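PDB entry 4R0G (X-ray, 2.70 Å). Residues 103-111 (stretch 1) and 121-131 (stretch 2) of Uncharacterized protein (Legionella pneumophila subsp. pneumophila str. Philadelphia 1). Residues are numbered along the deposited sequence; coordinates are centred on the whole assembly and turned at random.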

# COMPACT_ATOMS: atom_id res chain seq x y z
N ASN A 103 -8.22 11.86 -35.20
CA ASN A 103 -9.10 11.21 -36.19
C ASN A 103 -8.56 9.92 -36.80
O ASN A 103 -8.86 9.58 -37.94
CB ASN A 103 -9.56 12.18 -37.30
CG ASN A 103 -10.22 13.45 -36.74
OD1 ASN A 103 -10.74 13.46 -35.62
ND2 ASN A 103 -10.18 14.53 -37.53
N LEU A 104 -7.77 9.19 -36.02
CA LEU A 104 -7.22 7.94 -36.48
C LEU A 104 -8.11 6.75 -36.14
O LEU A 104 -7.89 5.65 -36.66
CB LEU A 104 -5.82 7.72 -35.87
CG LEU A 104 -4.57 8.29 -36.56
CD1 LEU A 104 -4.80 8.43 -38.07
CD2 LEU A 104 -4.12 9.60 -35.94
N GLN A 105 -9.12 6.95 -35.30
CA GLN A 105 -9.86 5.81 -34.75
C GLN A 105 -10.55 4.95 -35.81
O GLN A 105 -10.64 3.74 -35.66
CB GLN A 105 -10.83 6.23 -33.63
CG GLN A 105 -11.92 7.19 -34.07
CD GLN A 105 -11.40 8.60 -34.29
OE1 GLN A 105 -12.04 9.44 -34.95
NE2 GLN A 105 -10.21 8.87 -33.73
N GLU A 106 -10.97 5.57 -36.91
CA GLU A 106 -11.64 4.84 -37.98
C GLU A 106 -10.85 3.62 -38.41
O GLU A 106 -11.42 2.55 -38.60
CB GLU A 106 -11.89 5.74 -39.20
CG GLU A 106 -13.08 6.65 -39.02
CD GLU A 106 -13.06 7.32 -37.65
OE1 GLU A 106 -12.01 7.93 -37.31
OE2 GLU A 106 -14.06 7.18 -36.91
N HIS A 107 -9.54 3.76 -38.51
CA HIS A 107 -8.75 2.67 -39.03
C HIS A 107 -8.73 1.55 -38.02
O HIS A 107 -8.28 0.45 -38.32
CB HIS A 107 -7.31 3.09 -39.36
CG HIS A 107 -7.20 4.37 -40.13
ND1 HIS A 107 -7.30 5.61 -39.53
CD2 HIS A 107 -7.00 4.60 -41.45
CE1 HIS A 107 -7.16 6.55 -40.46
NE2 HIS A 107 -6.98 5.96 -41.62
N TYR A 108 -9.16 1.86 -36.79
CA TYR A 108 -9.23 0.83 -35.75
C TYR A 108 -10.62 0.19 -35.60
O TYR A 108 -10.74 -0.88 -35.01
CB TYR A 108 -8.67 1.39 -34.42
CG TYR A 108 -7.20 1.80 -34.52
CD1 TYR A 108 -6.18 0.89 -34.23
CD2 TYR A 108 -6.84 3.09 -34.92
CE1 TYR A 108 -4.85 1.25 -34.33
CE2 TYR A 108 -5.52 3.46 -35.03
CZ TYR A 108 -4.52 2.54 -34.73
OH TYR A 108 -3.18 2.91 -34.84
N ILE A 109 -11.64 0.82 -36.19
CA ILE A 109 -13.03 0.40 -35.99
C ILE A 109 -13.60 -0.55 -37.04
O ILE A 109 -13.66 -0.20 -38.22
CB ILE A 109 -13.98 1.60 -35.86
CG1 ILE A 109 -13.75 2.30 -34.53
CG2 ILE A 109 -15.41 1.13 -35.90
CD1 ILE A 109 -14.43 3.68 -34.43
N THR A 110 -13.98 -1.75 -36.60
CA THR A 110 -14.63 -2.77 -37.43
C THR A 110 -15.60 -3.64 -36.61
O THR A 110 -15.34 -3.94 -35.43
CB THR A 110 -13.65 -3.78 -38.02
OG1 THR A 110 -13.46 -4.84 -37.07
CG2 THR A 110 -12.30 -3.14 -38.36
N SER A 111 -16.68 -4.07 -37.27
CA SER A 111 -17.65 -5.01 -36.71
C SER A 111 -17.19 -6.46 -36.83
O SER A 111 -17.78 -7.35 -36.22
CB SER A 111 -19.01 -4.87 -37.39
OG SER A 111 -19.24 -3.55 -37.83
N GLN A 121 -2.15 -7.73 -36.01
CA GLN A 121 -1.83 -7.36 -37.39
C GLN A 121 -2.47 -6.05 -37.81
O GLN A 121 -1.81 -5.24 -38.47
CB GLN A 121 -2.16 -8.48 -38.38
CG GLN A 121 -0.90 -9.19 -38.85
CD GLN A 121 -1.13 -10.02 -40.08
OE1 GLN A 121 -1.23 -9.49 -41.20
NE2 GLN A 121 -1.21 -11.35 -39.90
N LEU A 122 -3.72 -5.83 -37.41
CA LEU A 122 -4.41 -4.57 -37.67
C LEU A 122 -3.59 -3.47 -37.05
O LEU A 122 -3.44 -2.38 -37.62
CB LEU A 122 -5.80 -4.57 -37.03
CG LEU A 122 -6.92 -3.77 -37.74
CD1 LEU A 122 -8.11 -3.42 -36.82
CD2 LEU A 122 -6.42 -2.53 -38.48
N MET A 123 -3.04 -3.76 -35.88
CA MET A 123 -2.38 -2.73 -35.11
C MET A 123 -1.13 -2.31 -35.86
O MET A 123 -0.86 -1.13 -36.01
CB MET A 123 -2.05 -3.22 -33.70
CG MET A 123 -3.30 -3.49 -32.82
SD MET A 123 -4.14 -2.00 -32.27
CE MET A 123 -5.79 -2.40 -32.77
N THR A 124 -0.41 -3.29 -36.38
CA THR A 124 0.82 -3.00 -37.13
C THR A 124 0.56 -2.34 -38.48
O THR A 124 1.39 -1.59 -38.96
CB THR A 124 1.72 -4.24 -37.31
OG1 THR A 124 1.01 -5.24 -38.04
CG2 THR A 124 2.12 -4.80 -35.94
N MET A 125 -0.58 -2.63 -39.10
CA MET A 125 -0.94 -2.01 -40.37
C MET A 125 -1.16 -0.52 -40.18
O MET A 125 -0.77 0.31 -41.01
CB MET A 125 -2.24 -2.62 -40.93
CG MET A 125 -2.21 -4.11 -41.27
SD MET A 125 -1.16 -4.56 -42.68
CE MET A 125 0.35 -5.01 -41.87
N ASN A 126 -1.83 -0.20 -39.08
CA ASN A 126 -2.21 1.17 -38.78
C ASN A 126 -1.04 1.98 -38.23
O ASN A 126 -1.08 3.21 -38.21
CB ASN A 126 -3.39 1.17 -37.82
CG ASN A 126 -4.68 0.73 -38.49
OD1 ASN A 126 -4.74 0.59 -39.71
ND2 ASN A 126 -5.73 0.52 -37.70
N ASN A 127 0.01 1.29 -37.81
CA ASN A 127 1.21 1.95 -37.29
C ASN A 127 1.81 2.89 -38.33
O ASN A 127 2.61 3.76 -38.00
CB ASN A 127 2.24 0.91 -36.85
CG ASN A 127 3.33 1.49 -35.99
OD1 ASN A 127 4.48 1.63 -36.43
ND2 ASN A 127 3.00 1.80 -34.74
N ALA A 128 1.40 2.73 -39.58
CA ALA A 128 1.98 3.53 -40.65
C ALA A 128 1.16 4.81 -40.94
O ALA A 128 1.43 5.54 -41.90
CB ALA A 128 2.22 2.68 -41.91
N TYR A 129 0.15 5.07 -40.14
CA TYR A 129 -0.62 6.29 -40.31
C TYR A 129 -0.21 7.42 -39.34
O TYR A 129 -0.77 8.52 -39.39
CB TYR A 129 -2.12 5.98 -40.22
CG TYR A 129 -2.62 4.90 -41.19
CD1 TYR A 129 -2.11 4.81 -42.50
CD2 TYR A 129 -3.59 3.98 -40.81
CE1 TYR A 129 -2.56 3.82 -43.38
CE2 TYR A 129 -4.04 3.00 -41.68
CZ TYR A 129 -3.52 2.92 -42.96
OH TYR A 129 -3.97 1.93 -43.83
N LEU A 130 0.73 7.15 -38.43
CA LEU A 130 1.31 8.18 -37.55
C LEU A 130 2.81 8.00 -37.39
O LEU A 130 3.26 6.98 -36.88
CB LEU A 130 0.69 8.13 -36.15
CG LEU A 130 0.15 9.43 -35.53
CD1 LEU A 130 0.07 9.33 -34.03
CD2 LEU A 130 0.94 10.68 -35.95
N GLU A 131 3.60 8.99 -37.79
CA GLU A 131 5.04 8.86 -37.59
C GLU A 131 5.38 8.89 -36.10
O GLU A 131 4.78 9.65 -35.34
CB GLU A 131 5.85 9.89 -38.43
CG GLU A 131 5.29 11.30 -38.57
CD GLU A 131 4.12 11.42 -39.59
OE1 GLU A 131 4.37 11.52 -40.82
OE2 GLU A 131 2.94 11.41 -39.14

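Stretch 2 enters as helix and meets stretch 1 with a modest contact, 425 Å² summed over both sides, in which one hydrogen bond is set among apolar and aromatic side chains. Gln121 stays clear of it and serves the helix itself, its backbone O accepting from Thr124 OG1 at 2.9 Å.

Leu122 is the first residue to engage. Its CA-to-CB bond points toward stretch 1, and its methyl groups lie along the backbone there: CD2 is 3.5 Å from His107 O, and CD1 is 4.1 Å from Tyr108 O. A branched aliphatic side chain suits this place, since it covers main chain and needs no polar partner of its own. Thr110 CG2 extends the apolar margin, 4.5 Å from Leu122 CD1.

Met123 starts out sideways, but its flexible chain, with chi1 and chi2 both m, brings its end nearer. The CE methyl reaches the edge of the Tyr108 ring, 3.6 Å from CD1, and the sulfur SD sits 5.1 Å from the ring centroid, also at the edge. Thr124 and Met125 make no contact with stretch 1.

One turn on from Leu122, Asn126 supplies the polar link. It is buried and points toward stretch 1, and its ND2 donates to His107 O at 2.6 Å, with an N-H...O angle of 152°. The rule here is economical: a short amide side chain satisfies a carbonyl of a segment whose phi/psi values are helical but which lacks regular helical bonding. The same ND2 lies over one face of the Tyr108 ring, while Tyr108 OH comes within 3.5 Å of Asn126 CB. Tyr108 thus has Met123 at its edge and Asn126 over one face, and it gives up 92 Å² to stretch 2, the largest share of any residue.

Next along the chain, Asn127 points away and Ala128 is out of reach. A backbone bond joins Tyr129 N to Asn126 O at 2.9 Å, and the CA-to-CB bond of Tyr129 points toward stretch 1. Its ring meets that of His107 obliquely, centroids 4.6 Å apart and planes at 41°, with Tyr129 CE2 3.4 Å from His107 CD2. The imidazole is also tied within its own stretch, where His107 ND1 donates to Leu104 O at 2.9 Å.

Leu104 then closes the contact with both methyls: CD1 is 4.2 Å from Tyr129 CB, and CD2 is 4.3 Å from CG of the buried Leu130. Glu131, at the N-cap position before the next helix, lies beyond the interface.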